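Local coordinates for putative metal resistance protein (PDB 6C29), which is the periplasmic N-terminal part of ScsB, whose tandem immunoglobulin-fold domain primes the disulfide isomerase activity of ScsC, probably by acting as a disulfide reductase, at residues A3-L8 with Q17-A22; K43-S48 with T110-S115; Q166-L171 with S206-V211. All coordinates share one frame; numbering follows the deposited sequence.

Interaction 1: A3-L8 with Q17-A22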
loop_
_atom_site.group_PDB
_atom_site.type_symbol
_atom_site.label_atom_id
_atom_site.label_comp_id
_atom_site.label_asym_id
_atom_site.label_seq_id
_atom_site.Cartn_x
_atom_site.Cartn_y
_atom_site.Cartn_z
ATOM N N ALA A 3 -4.116 16.556 18.967
ATOM C CA ALA A 3 -3.938 16.588 17.511
ATOM C C ALA A 3 -4.632 15.360 16.944
ATOM O O ALA A 3 -4.020 14.323 16.767
ATOM C CB ALA A 3 -2.479 16.605 17.156
ATOM N N ASP A 4 -5.932 15.498 16.727
ATOM C CA ASP A 4 -6.831 14.360 16.534
ATOM C C ASP A 4 -8.113 14.854 15.869
ATOM O O ASP A 4 -8.816 15.699 16.416
ATOM C CB ASP A 4 -7.086 13.714 17.898
ATOM C CG ASP A 4 -8.034 12.525 17.865
ATOM O OD1 ASP A 4 -8.529 12.095 16.795
ATOM O OD2 ASP A 4 -8.308 12.032 18.974
ATOM N N THR A 5 -8.409 14.366 14.680
ATOM C CA THR A 5 -9.608 14.777 13.982
ATOM C C THR A 5 -10.877 14.212 14.586
ATOM O O THR A 5 -11.949 14.690 14.267
ATOM C CB THR A 5 -9.602 14.329 12.500
ATOM O OG1 THR A 5 -9.523 12.899 12.438
ATOM C CG2 THR A 5 -8.419 14.905 11.757
ATOM N N GLY A 6 -10.757 13.169 15.414
ATOM C CA GLY A 6 -11.897 12.343 15.749
ATOM C C GLY A 6 -12.328 11.511 14.559
ATOM O O GLY A 6 -11.739 11.596 13.463
ATOM N N TRP A 7 -13.358 10.689 14.755
ATOM C CA TRP A 7 -13.846 9.818 13.675
ATOM C C TRP A 7 -14.756 10.618 12.757
ATOM O O TRP A 7 -15.767 11.195 13.193
ATOM C CB TRP A 7 -14.539 8.569 14.254
ATOM C CG TRP A 7 -13.525 7.620 14.823
ATOM C CD1 TRP A 7 -13.172 7.479 16.137
ATOM C CD2 TRP A 7 -12.706 6.705 14.095
ATOM N NE1 TRP A 7 -12.172 6.544 16.262
ATOM C CE2 TRP A 7 -11.881 6.038 15.022
ATOM C CE3 TRP A 7 -12.583 6.385 12.743
ATOM C CZ2 TRP A 7 -10.960 5.088 14.642
ATOM C CZ3 TRP A 7 -11.664 5.426 12.373
ATOM C CH2 TRP A 7 -10.865 4.791 13.319
ATOM N N LEU A 8 -14.389 10.643 11.479
ATOM C CA LEU A 8 -15.073 11.437 10.476
ATOM C C LEU A 8 -15.894 10.560 9.568
ATOM O O LEU A 8 -15.433 9.506 9.082
ATOM C CB LEU A 8 -14.068 12.222 9.636
ATOM C CG LEU A 8 -13.078 13.105 10.395
ATOM C CD1 LEU A 8 -11.994 13.614 9.411
ATOM C CD2 LEU A 8 -13.805 14.226 11.118
ATOM N N GLN A 17 -15.358 5.190 7.932
ATOM C CA GLN A 17 -15.068 6.237 8.881
ATOM C C GLN A 17 -13.547 6.405 8.871
ATOM O O GLN A 17 -12.834 5.403 8.765
ATOM C CB GLN A 17 -15.487 5.868 10.291
ATOM C CG GLN A 17 -16.824 5.314 10.578
ATOM C CD GLN A 17 -16.901 5.077 12.072
ATOM O OE1 GLN A 17 -16.919 3.938 12.527
ATOM N NE2 GLN A 17 -16.846 6.149 12.841
ATOM N N VAL A 18 -13.066 7.642 9.031
ATOM C CA VAL A 18 -11.626 7.871 9.070
ATOM C C VAL A 18 -11.243 8.778 10.210
ATOM O O VAL A 18 -12.023 9.584 10.689
ATOM C CB VAL A 18 -11.069 8.469 7.736
ATOM C CG1 VAL A 18 -11.557 7.649 6.500
ATOM C CG2 VAL A 18 -11.425 9.923 7.593
ATOM N N ARG A 19 -10.023 8.601 10.691
ATOM C CA ARG A 19 -9.502 9.392 11.795
ATOM C C ARG A 19 -8.034 9.634 11.568
ATOM O O ARG A 19 -7.328 8.697 11.238
ATOM C CB ARG A 19 -9.692 8.663 13.124
ATOM C CG ARG A 19 -9.035 9.378 14.333
ATOM C CD ARG A 19 -9.366 8.640 15.647
ATOM N NE ARG A 19 -8.716 9.207 16.837
ATOM C CZ ARG A 19 -7.876 8.550 17.645
ATOM N NH1 ARG A 19 -7.509 7.292 17.396
ATOM N NH2 ARG A 19 -7.392 9.165 18.722
ATOM N N ALA A 20 -7.574 10.870 11.765
ATOM C CA ALA A 20 -6.167 11.181 11.712
ATOM C C ALA A 20 -5.696 11.769 13.027
ATOM O O ALA A 20 -6.407 12.571 13.648
ATOM C CB ALA A 20 -5.864 12.122 10.586
ATOM N N THR A 21 -4.511 11.352 13.444
ATOM C CA THR A 21 -3.849 11.867 14.633
ATOM C C THR A 21 -2.407 12.181 14.268
ATOM O O THR A 21 -1.894 11.649 13.289
ATOM C CB THR A 21 -3.877 10.875 15.775
ATOM O OG1 THR A 21 -3.331 9.623 15.339
ATOM C CG2 THR A 21 -5.307 10.695 16.275
ATOM N N ALA A 22 -1.770 13.067 15.008
ATOM C CA ALA A 22 -0.448 13.499 14.620
ATOM C C ALA A 22 0.383 14.005 15.771
ATOM O O ALA A 22 -0.140 14.394 16.802
ATOM C CB ALA A 22 -0.556 14.586 13.554
#
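Asp4 and Arg19 form a salt bridge across the contact. Arg19 comes side-on with two nitrogens, NE lying 2.9 Å from Asp4 OD1 and NH2 3.0 Å from Asp4 OD2. The two flat groups are turned 64° apart, and both donors sit above the carboxylate plane. Arg19 CG is anti to the backbone N (chi1 174°), and the chain runs extended to NE, toward Asp4. Gly6 N reaches Asp4 OD1 from the opposite face, closing an Asx turn.

Hydrogen bonds tie the backbones at Ala3 O to Ala22 N and, by an antiparallel pair, at Leu8 and Val18. Between them the register slips by one residue. There Thr5 N donates to Ala20 O, while Thr5 OG1 accepts from Ala20 N at 2.9 Å and donates to Gly6 O. The hydroxyl thus does the work of a backbone carbonyl.

Nonpolar contacts come from the same arginine. Arg19 CB stands over the Trp7 six-membered ring, 3.6 Å from its centroid, in a CH-pi contact. Thr21 CG2 lies over one face of the guanidinium, toward its rim.

Arg19 NH1 has a second carboxylate partner, Glu35 of strand 30-38. The guanidinium charge would tend to keep both carboxylates ionised, and the grip ties the chain before strand 8-10 to strand 16-24.

Interaction 2: K43-S48 with T110-S115; sequences KTYWRS and TLSTCS
Lys43 pairs with Cys114 through two backbone hydrogen bonds, the one antiparallel bridge between the segments. Lys43 N donates to Cys114 O at 2.9 Å, and Cys114 N donates to Lys43 O at 2.8 Å. The lysine chain bends at its end (chi4 78°), and Lys43 NZ donates to a water 2.7 Å away. That water donates to Ser115 O and, weakly, to Cys114 O.

At Thr44 the side chain takes over. Thr44 OG1 lies anti to the backbone N (chi1 -172°) and donates to Ser112 O at 2.6 Å, nearly in line with the carbonyl bond. Leu111 CD1 packs against the same OG1.

Tyr45 brings its ring to the other strand. Ser112 OG meets the ring edge near its plane, 3.3 Å from Tyr45 CD2, and is itself hydrogen-bonded to Val54 O. The hydroxyl end of the ring meets the cysteine, Tyr45 OH lying 3.1 Å from Cys114 CB in the cysteine conformer described, one of two. In that conformer Cys114 SG lies obliquely 5.5 Å from the Tyr45 ring centroid.

Cys114 and Cys118 are probably the active-site cysteines of this redox domain, and Tyr45 touches both.

Beyond Tyr45 the chain leaves strand 104-114. Arg47 and Ser48 bind Asp186 of strand 182-186. Strand 43-45 also bonds to strand 84-88, with Thr44 paired to Tyr87. Strand 104-114 bonds to 118-128 through Leu111 with Thr121 and Thr113 with Ile119. The short strand 43-45 therefore bridges strands 84-88 and 104-114.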
loop_
_atom_site.group_PDB
_atom_site.type_symbol
_atom_site.label_atom_id
_atom_site.label_comp_id
_atom_site.label_asym_id
_atom_site.label_seq_id
_atom_site.Cartn_x
_atom_site.Cartn_y
_atom_site.Cartn_z
ATOM N N LYS A 43 -13.796 -2.446 0.638
ATOM C CA LYS A 43 -12.338 -2.437 0.709
ATOM C C LYS A 43 -11.772 -1.104 0.305
ATOM O O LYS A 43 -12.467 -0.288 -0.283
ATOM C CB LYS A 43 -11.783 -3.541 -0.194
ATOM C CG LYS A 43 -12.271 -4.934 0.210
ATOM C CD LYS A 43 -12.345 -5.899 -0.950
ATOM C CE LYS A 43 -13.047 -7.220 -0.540
ATOM N NZ LYS A 43 -14.540 -7.129 -0.458
ATOM N N THR A 44 -10.519 -0.847 0.663
ATOM C CA THR A 44 -9.794 0.229 0.027
ATOM C C THR A 44 -8.567 -0.388 -0.614
ATOM O O THR A 44 -8.433 -1.602 -0.629
ATOM C CB THR A 44 -9.475 1.363 0.986
ATOM O OG1 THR A 44 -8.919 2.482 0.267
ATOM C CG2 THR A 44 -8.547 0.954 2.116
ATOM N N TYR A 45 -7.776 0.451 -1.262
ATOM C CA TYR A 45 -6.758 -0.029 -2.182
ATOM C C TYR A 45 -5.344 0.228 -1.730
ATOM O O TYR A 45 -5.051 1.128 -0.967
ATOM C CB TYR A 45 -6.943 0.641 -3.514
ATOM C CG TYR A 45 -8.219 0.364 -4.257
ATOM C CD1 TYR A 45 -8.306 -0.686 -5.154
ATOM C CD2 TYR A 45 -9.310 1.190 -4.101
ATOM C CE1 TYR A 45 -9.470 -0.916 -5.891
ATOM C CE2 TYR A 45 -10.462 0.983 -4.824
ATOM C CZ TYR A 45 -10.529 -0.075 -5.726
ATOM O OH TYR A 45 -11.674 -0.277 -6.451
ATOM N N TRP A 46 -4.462 -0.595 -2.267
ATOM C CA TRP A 46 -3.030 -0.441 -2.112
ATOM C C TRP A 46 -2.503 0.587 -3.097
ATOM O O TRP A 46 -3.253 1.091 -3.936
ATOM C CB TRP A 46 -2.385 -1.805 -2.328
ATOM C CG TRP A 46 -0.931 -1.983 -1.992
ATOM C CD1 TRP A 46 -0.293 -1.585 -0.870
ATOM C CD2 TRP A 46 0.044 -2.674 -2.784
ATOM N NE1 TRP A 46 1.030 -1.964 -0.908
ATOM C CE2 TRP A 46 1.255 -2.642 -2.071
ATOM C CE3 TRP A 46 0.014 -3.316 -4.030
ATOM C CZ2 TRP A 46 2.420 -3.207 -2.540
ATOM C CZ3 TRP A 46 1.202 -3.896 -4.494
ATOM C CH2 TRP A 46 2.374 -3.842 -3.736
ATOM N N ARG A 47 -1.206 0.846 -3.040
ATOM C CA ARG A 47 -0.619 1.833 -3.953
ATOM C C ARG A 47 -0.736 1.428 -5.421
ATOM O O ARG A 47 -0.766 2.294 -6.301
ATOM C CB ARG A 47 0.846 2.070 -3.599
ATOM C CG ARG A 47 1.724 0.876 -3.780
ATOM C CD ARG A 47 3.152 1.172 -3.345
ATOM N NE ARG A 47 3.933 -0.020 -3.593
ATOM C CZ ARG A 47 4.744 -0.605 -2.726
ATOM N NH1 ARG A 47 4.958 -0.061 -1.509
ATOM N NH2 ARG A 47 5.358 -1.718 -3.068
ATOM N N SER A 48 -0.754 0.123 -5.689
ATOM C CA SER A 48 -1.041 -0.458 -7.003
ATOM C C SER A 48 -2.353 -1.215 -6.889
ATOM O O SER A 48 -2.398 -2.342 -6.442
ATOM C CB SER A 48 0.077 -1.391 -7.455
ATOM O OG SER A 48 1.259 -0.627 -7.706
ATOM N N THR A 110 -8.614 11.867 -0.384
ATOM C CA THR A 110 -9.529 11.261 -1.342
ATOM C C THR A 110 -9.457 9.765 -1.105
ATOM O O THR A 110 -8.478 9.094 -1.492
ATOM C CB THR A 110 -9.184 11.613 -2.765
ATOM O OG1 THR A 110 -9.239 13.053 -2.923
ATOM C CG2 THR A 110 -10.168 10.914 -3.738
ATOM N N LEU A 111 -10.449 9.251 -0.392
ATOM C CA LEU A 111 -10.496 7.849 -0.043
ATOM C C LEU A 111 -11.230 7.076 -1.100
ATOM O O LEU A 111 -12.367 7.398 -1.455
ATOM C CB LEU A 111 -11.187 7.631 1.301
ATOM C CG LEU A 111 -11.254 6.169 1.750
ATOM C CD1 LEU A 111 -9.889 5.646 2.102
ATOM C CD2 LEU A 111 -12.181 6.097 2.970
ATOM N N SER A 112 -10.577 6.062 -1.641
ATOM C CA SER A 112 -11.228 5.137 -2.530
ATOM C C SER A 112 -11.735 3.927 -1.770
ATOM O O SER A 112 -11.006 3.344 -0.932
ATOM C CB SER A 112 -10.254 4.701 -3.594
ATOM O OG SER A 112 -9.078 4.298 -2.918
ATOM N N THR A 113 -12.984 3.563 -2.004
ATOM C CA THR A 113 -13.542 2.362 -1.405
ATOM C C THR A 113 -14.195 1.595 -2.523
ATOM O O THR A 113 -14.672 2.184 -3.509
ATOM C CB THR A 113 -14.534 2.673 -0.255
ATOM O OG1 THR A 113 -15.572 3.553 -0.702
ATOM C CG2 THR A 113 -13.798 3.334 0.949
ATOM N N CYS A 114 -14.243 0.293 -2.366
ATOM C CA CYS A 114 -14.779 -0.569 -3.399
ATOM C C CYS A 114 -15.605 -1.718 -2.869
ATOM O O CYS A 114 -15.218 -2.381 -1.919
ATOM C CB CYS A 114 -13.649 -1.130 -4.234
ATOM S SG CYS A 114 -14.229 -2.324 -5.462
ATOM N N SER A 115 -16.731 -1.958 -3.514
ATOM C CA SER A 115 -17.459 -3.172 -3.251
ATOM C C SER A 115 -17.477 -3.914 -4.598
ATOM O O SER A 115 -16.694 -4.851 -4.803
ATOM C CB SER A 115 -18.835 -2.851 -2.653
ATOM O OG SER A 115 -19.497 -4.005 -2.152
HETATM O O HOH W 1 -14.864 -5.590 -2.682
#

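Interaction 3: Q166-L171 with S206-V211; sequences QLTLSL and SVTVDV
An antiparallel ladder joins the two middle strands of a four-stranded sheet, pairing Leu167 with Val209 and Leu169 with Val207. Leu167 N donates to Val209 O at 2.8 Å, and Val209 N returns the bond to Leu167 O. Leu169 N and Val207 O are also 2.8 Å apart, with Val207 N bonded to Leu169 O. Between these lies the non-hydrogen-bonded pair Thr168 and Thr208, where Thr168 CA makes a CA-H...O contact of 3.2 Å with Val207 O.

One face is apolar. Leu169 and Val207 lie side by side and point the same way, CB to CB 3.9 Å. Leu169 CG, anti to its carbonyl carbon (chi1 -47°), lies 4.1 Å from Val207 CB. Leu167 CB comes within 4.2 Å of Val211 CG2. Leu227 and Phe229 of strand 226-233 pack on this face.

The other face carries Gln166, Thr168, Ser170, Ser206, Thr208 and Asp210. A water donates to Leu169 O at 2.9 Å and, in one of two conformers, also meets Ser206 OG.

Strands 155-163 and 191-201 flank the pair. One polar face and one leucine-valine face, the latter packed on another strand, are typical of a beta sandwich, consistent with the second immunoglobulin fold of the tandem.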
loop_
_atom_site.group_PDB
_atom_site.type_symbol
_atom_site.label_atom_id
_atom_site.label_comp_id
_atom_site.label_asym_id
_atom_site.label_seq_id
_atom_site.Cartn_x
_atom_site.Cartn_y
_atom_site.Cartn_z
ATOM N N GLN A 166 4.809 -12.292 -20.686
ATOM C CA GLN A 166 4.762 -13.022 -19.423
ATOM C C GLN A 166 6.013 -12.756 -18.598
ATOM O O GLN A 166 7.143 -12.947 -19.074
ATOM C CB GLN A 166 4.640 -14.507 -19.694
ATOM C CG GLN A 166 4.516 -15.358 -18.470
ATOM C CD GLN A 166 4.436 -16.809 -18.851
ATOM O OE1 GLN A 166 3.462 -17.245 -19.462
ATOM N NE2 GLN A 166 5.487 -17.558 -18.548
ATOM N N LEU A 167 5.809 -12.296 -17.368
ATOM C CA LEU A 167 6.890 -12.088 -16.415
ATOM C C LEU A 167 7.071 -13.312 -15.565
ATOM O O LEU A 167 6.089 -13.830 -15.023
ATOM C CB LEU A 167 6.578 -10.889 -15.538
ATOM C CG LEU A 167 7.498 -10.571 -14.359
ATOM C CD1 LEU A 167 8.814 -10.089 -14.842
ATOM C CD2 LEU A 167 6.836 -9.498 -13.460
ATOM N N THR A 168 8.307 -13.796 -15.463
ATOM C CA THR A 168 8.625 -14.912 -14.581
ATOM C C THR A 168 9.636 -14.485 -13.541
ATOM O O THR A 168 10.618 -13.824 -13.870
ATOM C CB THR A 168 9.186 -16.121 -15.346
ATOM O OG1 THR A 168 8.207 -16.583 -16.282
ATOM C CG2 THR A 168 9.539 -17.253 -14.382
ATOM N N LEU A 169 9.407 -14.872 -12.285
ATOM C CA LEU A 169 10.307 -14.610 -11.173
ATOM C C LEU A 169 10.773 -15.902 -10.539
ATOM O O LEU A 169 10.025 -16.879 -10.470
ATOM C CB LEU A 169 9.636 -13.789 -10.069
ATOM C CG LEU A 169 8.822 -12.555 -10.412
ATOM C CD1 LEU A 169 8.247 -11.900 -9.125
ATOM C CD2 LEU A 169 9.638 -11.588 -11.185
ATOM N N SER A 170 11.996 -15.861 -10.023
ATOM C CA SER A 170 12.540 -16.944 -9.237
ATOM C C SER A 170 13.075 -16.336 -7.959
ATOM O O SER A 170 13.917 -15.445 -8.012
ATOM C CB SER A 170 13.629 -17.680 -10.014
ATOM O OG SER A 170 14.416 -18.477 -9.157
ATOM N N LEU A 171 12.535 -16.780 -6.826
ATOM C CA LEU A 171 12.822 -16.197 -5.522
ATOM C C LEU A 171 13.329 -17.267 -4.584
ATOM O O LEU A 171 12.678 -18.290 -4.383
ATOM C CB LEU A 171 11.573 -15.535 -4.928
ATOM C CG LEU A 171 10.867 -14.535 -5.838
ATOM C CD1 LEU A 171 9.599 -14.020 -5.199
ATOM C CD2 LEU A 171 11.766 -13.356 -6.140
ATOM N N SER A 206 8.679 -19.979 -7.633
ATOM C CA SER A 206 8.529 -19.523 -9.002
ATOM C C SER A 206 7.203 -18.787 -9.131
ATOM O O SER A 206 6.183 -19.223 -8.591
ATOM C CB SER A 206 8.592 -20.701 -9.978
ATOM O OG SER A 206 8.403 -20.258 -11.310
ATOM N N VAL A 207 7.223 -17.668 -9.835
ATOM C CA VAL A 207 6.059 -16.846 -10.056
ATOM C C VAL A 207 5.904 -16.552 -11.528
ATOM O O VAL A 207 6.882 -16.188 -12.183
ATOM C CB VAL A 207 6.178 -15.508 -9.306
ATOM C CG1 VAL A 207 4.915 -14.713 -9.411
ATOM C CG2 VAL A 207 6.548 -15.728 -7.826
ATOM N N THR A 208 4.710 -16.707 -12.069
ATOM C CA THR A 208 4.464 -16.250 -13.423
ATOM C C THR A 208 3.280 -15.300 -13.406
ATOM O O THR A 208 2.294 -15.502 -12.680
ATOM C CB THR A 208 4.222 -17.420 -14.389
ATOM O OG1 THR A 208 2.943 -18.000 -14.137
ATOM C CG2 THR A 208 5.310 -18.481 -14.210
ATOM N N VAL A 209 3.416 -14.221 -14.177
ATOM C CA VAL A 209 2.433 -13.138 -14.240
ATOM C C VAL A 209 2.196 -12.769 -15.715
ATOM O O VAL A 209 3.144 -12.463 -16.432
ATOM C CB VAL A 209 2.937 -11.878 -13.481
ATOM C CG1 VAL A 209 1.885 -10.804 -13.506
ATOM C CG2 VAL A 209 3.319 -12.222 -12.057
ATOM N N ASP A 210 0.950 -12.835 -16.183
ATOM C CA ASP A 210 0.613 -12.355 -17.519
ATOM C C ASP A 210 0.581 -10.835 -17.519
ATOM O O ASP A 210 0.111 -10.217 -16.569
ATOM C CB ASP A 210 -0.746 -12.884 -17.981
ATOM C CG ASP A 210 -0.746 -14.382 -18.213
ATOM O OD1 ASP A 210 0.309 -14.928 -18.617
ATOM O OD2 ASP A 210 -1.803 -15.009 -17.969
ATOM N N VAL A 211 1.134 -10.242 -18.562
ATOM C CA VAL A 211 1.203 -8.794 -18.677
ATOM C C VAL A 211 0.450 -8.287 -19.901
ATOM O O VAL A 211 0.504 -8.900 -20.971
ATOM C CB VAL A 211 2.679 -8.328 -18.742
ATOM C CG1 VAL A 211 2.760 -6.808 -18.682
ATOM C CG2 VAL A 211 3.486 -8.941 -17.631
HETATM O O HOH W 2 10.662 -19.201 -12.111
#

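How the interactions relate
Interactions 1 and 2 belong to the N-terminal immunoglobulin-like domain, and interaction 3 to the one that follows. The first two have centres about 18 Å apart and touch: in the Val18 conformer described, Val18 CG1 packs 3.9 Å from Leu111 CD2. This links interaction 1 to the strand bearing Cys114, which is probably part of the redox site together with Cys118. Interaction 3 touches neither. Its centre lies about 25 Å from that of interaction 2, with nearest atoms about 11 Å apart. The centres of interactions 1 and 3 are about 40 Å apart, and these two lie on opposite sides of the chain's centre. All three follow one another along the chain.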